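Side-chain contacts in Na Glutathione S-transferase 1 (Necator americanus, PDB 2ON7), which probably transfers glutathione to electrophilic compounds, working as a two-subunit glutathione S-transferase in a human hookworm: residues 44-48 against 49-53; 147-151 against 152-156. One frame throughout, in Å; residues are numbered along the deposited sequence.

Contact 1. Residues 44-48 against 49-53; sequences PDLPF and GQVPV
L46 fills the inside of the bend of residues 46-53, and it meets V53 and the backbone of Q50 along its length. With CG beside its own backbone N (chi1 -53°), the side chain runs toward residues 50-53, which lead into strand 53-56. L46 CB lies 3.8 Å from Q50 N and 3.9 Å from V53 CG2. L46 CG follows against V53 CG2 at 4.1 Å. The two branches then part: L46 CD2 stays on V53 CG2 at 3.9 Å, while L46 CD1 reaches Q50 O at 3.5 Å and V51 CG1 at 3.8 Å. V53 CG2 also meets P47 CD at 3.8 Å, besides the atoms of L46. Residues 46-49 form a beta turn closed weakly by G49 N to L46 O (3.5 Å, 160°), and V51 precedes the cis-proline P52 that marks the thioredoxin-like domain of glutathione S-transferases. Within the turn, P47 CB lies off-centre over one face of the F48 ring. That ring lies nearly parallel to F139 of the second subunit, consistent with the lock-and-key aromatic of related dimers. K138 of the second subunit bonds weakly to the carbonyls of L46 and P47.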
# COMPACT_ATOMS: atom_id res chain seq x y z
N PRO A 44 -3.86 13.81 -17.12
CA PRO A 44 -2.49 13.73 -17.65
C PRO A 44 -1.45 14.58 -16.89
O PRO A 44 -0.25 14.41 -17.12
CB PRO A 44 -2.64 14.25 -19.10
CG PRO A 44 -4.04 14.06 -19.43
CD PRO A 44 -4.80 14.28 -18.15
N ASP A 45 -1.91 15.47 -16.01
CA ASP A 45 -1.02 16.35 -15.25
C ASP A 45 -0.75 15.80 -13.85
O ASP A 45 -0.12 16.48 -13.02
CB ASP A 45 -1.65 17.73 -15.06
CG ASP A 45 -1.57 18.61 -16.29
OD1 ASP A 45 -0.65 18.40 -17.13
OD2 ASP A 45 -2.43 19.53 -16.37
N LEU A 46 -1.29 14.62 -13.57
CA LEU A 46 -1.20 14.05 -12.25
C LEU A 46 -0.07 13.04 -12.36
O LEU A 46 0.26 12.64 -13.46
CB LEU A 46 -2.53 13.41 -11.85
CG LEU A 46 -3.76 14.33 -11.98
CD1 LEU A 46 -5.02 13.67 -11.41
CD2 LEU A 46 -3.54 15.71 -11.33
N PRO A 47 0.58 12.69 -11.23
CA PRO A 47 1.79 11.86 -11.31
C PRO A 47 1.55 10.46 -11.89
O PRO A 47 2.40 9.96 -12.67
CB PRO A 47 2.27 11.80 -9.85
CG PRO A 47 1.68 13.12 -9.20
CD PRO A 47 0.30 13.12 -9.83
N PHE A 48 0.41 9.86 -11.51
CA PHE A 48 -0.00 8.55 -12.01
C PHE A 48 -1.34 8.60 -12.78
O PHE A 48 -1.97 7.57 -13.02
CB PHE A 48 0.02 7.54 -10.85
CG PHE A 48 1.36 7.52 -10.13
CD1 PHE A 48 1.46 7.89 -8.80
CD2 PHE A 48 2.53 7.20 -10.84
CE1 PHE A 48 2.67 7.92 -8.17
CE2 PHE A 48 3.76 7.21 -10.22
CZ PHE A 48 3.84 7.58 -8.88
N GLY A 49 -1.71 9.80 -13.22
CA GLY A 49 -2.97 10.02 -13.95
C GLY A 49 -4.18 9.58 -13.13
O GLY A 49 -5.06 8.89 -13.62
N GLN A 50 -4.19 9.94 -11.85
CA GLN A 50 -5.21 9.43 -10.91
C GLN A 50 -5.37 10.34 -9.72
O GLN A 50 -4.40 10.98 -9.31
CB GLN A 50 -4.82 8.05 -10.41
CG GLN A 50 -5.90 7.36 -9.60
CD GLN A 50 -7.14 7.06 -10.46
OE1 GLN A 50 -7.33 5.92 -10.92
NE2 GLN A 50 -7.97 8.09 -10.69
N VAL A 51 -6.58 10.35 -9.15
CA VAL A 51 -6.83 11.05 -7.91
C VAL A 51 -7.02 10.10 -6.73
O VAL A 51 -7.44 8.94 -6.93
CB VAL A 51 -8.06 11.97 -8.02
CG1 VAL A 51 -7.74 13.23 -8.82
CG2 VAL A 51 -9.26 11.20 -8.59
N PRO A 52 -6.79 10.59 -5.48
CA PRO A 52 -6.47 11.97 -5.01
C PRO A 52 -5.01 12.46 -5.21
O PRO A 52 -4.08 11.69 -5.14
CB PRO A 52 -6.75 11.87 -3.50
CG PRO A 52 -6.37 10.42 -3.21
CD PRO A 52 -6.95 9.66 -4.35
N VAL A 53 -4.82 13.75 -5.42
CA VAL A 53 -3.46 14.33 -5.47
C VAL A 53 -3.32 15.45 -4.45
O VAL A 53 -4.19 16.30 -4.34
CB VAL A 53 -3.05 14.87 -6.90
CG1 VAL A 53 -1.73 15.60 -6.81
CG2 VAL A 53 -2.90 13.77 -7.96

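Contact 2. Residues 147-151 against 152-156; sequences FLVGD and SLTWV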
# COMPACT_ATOMS: atom_id res chain seq x y z
N PHE A 147 -7.96 2.39 20.43
CA PHE A 147 -7.30 2.80 19.17
C PHE A 147 -6.54 1.61 18.64
O PHE A 147 -6.03 0.81 19.43
CB PHE A 147 -6.29 3.92 19.40
CG PHE A 147 -6.88 5.21 19.89
CD1 PHE A 147 -6.77 5.56 21.24
CD2 PHE A 147 -7.50 6.09 19.00
CE1 PHE A 147 -7.32 6.78 21.72
CE2 PHE A 147 -8.02 7.29 19.44
CZ PHE A 147 -7.93 7.65 20.83
N LEU A 148 -6.47 1.49 17.32
CA LEU A 148 -5.85 0.34 16.63
C LEU A 148 -4.36 0.08 16.92
O LEU A 148 -3.94 -1.08 17.00
CB LEU A 148 -6.09 0.45 15.11
CG LEU A 148 -7.50 0.13 14.56
CD1 LEU A 148 -7.56 0.52 13.12
CD2 LEU A 148 -7.84 -1.34 14.73
N VAL A 149 -3.58 1.15 17.09
CA VAL A 149 -2.16 1.03 17.52
C VAL A 149 -1.81 2.05 18.58
O VAL A 149 -2.13 3.23 18.43
CB VAL A 149 -1.11 0.92 16.32
CG1 VAL A 149 -1.70 1.31 15.00
CG2 VAL A 149 0.21 1.64 16.59
N GLY A 150 -1.19 1.60 19.67
CA GLY A 150 -0.82 2.51 20.74
C GLY A 150 -2.04 2.93 21.53
O GLY A 150 -3.02 2.17 21.65
N ASP A 151 -2.01 4.15 22.05
CA ASP A 151 -3.15 4.63 22.83
C ASP A 151 -3.51 6.04 22.42
O ASP A 151 -4.01 6.84 23.23
CB ASP A 151 -2.82 4.60 24.33
CG ASP A 151 -1.51 5.33 24.66
OD1 ASP A 151 -1.19 5.38 25.86
OD2 ASP A 151 -0.81 5.83 23.73
N SER A 152 -3.24 6.33 21.16
CA SER A 152 -3.56 7.61 20.59
C SER A 152 -4.06 7.39 19.15
O SER A 152 -3.73 6.36 18.52
CB SER A 152 -2.31 8.50 20.61
OG SER A 152 -1.32 7.99 19.75
N LEU A 153 -4.85 8.34 18.65
CA LEU A 153 -5.33 8.33 17.26
C LEU A 153 -4.15 8.28 16.29
O LEU A 153 -3.16 9.00 16.46
CB LEU A 153 -6.20 9.60 16.99
CG LEU A 153 -6.88 9.96 15.65
CD1 LEU A 153 -5.89 10.14 14.50
CD2 LEU A 153 -7.94 8.92 15.19
N THR A 154 -4.25 7.40 15.30
CA THR A 154 -3.38 7.42 14.13
C THR A 154 -4.29 7.40 12.91
O THR A 154 -5.49 7.14 13.05
CB THR A 154 -2.44 6.19 14.07
OG1 THR A 154 -3.22 5.02 13.78
CG2 THR A 154 -1.67 5.98 15.37
N TRP A 155 -3.74 7.65 11.72
CA TRP A 155 -4.52 7.70 10.48
C TRP A 155 -5.29 6.44 10.10
O TRP A 155 -6.30 6.56 9.39
CB TRP A 155 -3.65 8.19 9.27
CG TRP A 155 -2.47 7.34 8.85
CD1 TRP A 155 -1.23 7.28 9.46
CD2 TRP A 155 -2.37 6.50 7.68
NE1 TRP A 155 -0.41 6.42 8.76
CE2 TRP A 155 -1.08 5.94 7.67
CE3 TRP A 155 -3.27 6.16 6.65
CZ2 TRP A 155 -0.66 5.04 6.67
CZ3 TRP A 155 -2.85 5.28 5.64
CH2 TRP A 155 -1.55 4.74 5.65
N VAL A 156 -4.84 5.22 10.46
CA VAL A 156 -5.67 4.03 10.17
C VAL A 156 -7.01 4.05 10.89
O VAL A 156 -8.00 3.58 10.34
CB VAL A 156 -5.09 2.65 10.60
CG1 VAL A 156 -4.71 1.83 9.42
CG2 VAL A 156 -4.10 2.73 11.70
O HOH W 1 -0.37 5.46 19.06
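F147 swings its ring onto the S152-L153 peptide by two torsions: chi1 of -64° sets CG beside the backbone N, and chi2 of 103° turns a face, not an edge, to the returning chain. The carbonyl carbon of S152 stands 3.6 Å above the plane of the F147 ring, over its centre. The N of L153 is 3.4 Å above the F147 ring and displaced toward the rim, so the amide lies almost flat on the ring, with S152 O above F147 CG. On one side of the ring, F147 CE2 touches L153 CB at 3.8 Å. K187 adds a cation-pi contact to the same ring.

S152 turns OG in between its own N and carbonyl carbon (chi1 67°), and a water spans the loop from there: it donates to V149 O at 2.9 Å and hydrogen-bonds S152 OG at 2.8 Å. The water thus bridges V149 and S152 across the loop, spanning D151 and G150, the latter with a positive phi.

The loop leads into helix 155-168 through T154-W155-V156-D157, which matches the Ser/Thr-x-x-Asp capping-box sequence of the glutathione S-transferase C-terminal domain; D157 OD1 accepts the N of T154, one half of such a box, while OD2 accepts the N of L148 and so ties the preceding loop to the same carboxylate. L153, just ahead of T154, packs on L158 in the manner of a hydrophobic staple.

On the buried side L148 crosses V156 at about a right angle, with L148 CD1 4.1 Å from V156 CB. V149 CG1 adds a looser contact, 4.3 Å from V156 CG2, and it also faces T154 OG1 at 4.2 Å.

From the N terminus, the chain first meets contact 1, which closes the bend between helix 36-42 and strand 53-56 in the thioredoxin-like domain and faces the second subunit. Contact 2 comes about a hundred residues later, closing the loop between helix 117-141 and helix 155-168 in the helical domain; no other chain of the assembly touches it. The two are in series, neither nested nor crossed. The centres of contact 1 and contact 2 are about 29 Å apart, on opposite sides of the chain's centre. The nearest atoms of contact 1 and contact 2 stay about 11 Å apart. W155 of contact 2 reaches back to the first domain, touching helix 64-75 at C68, the disulfide partner of C17.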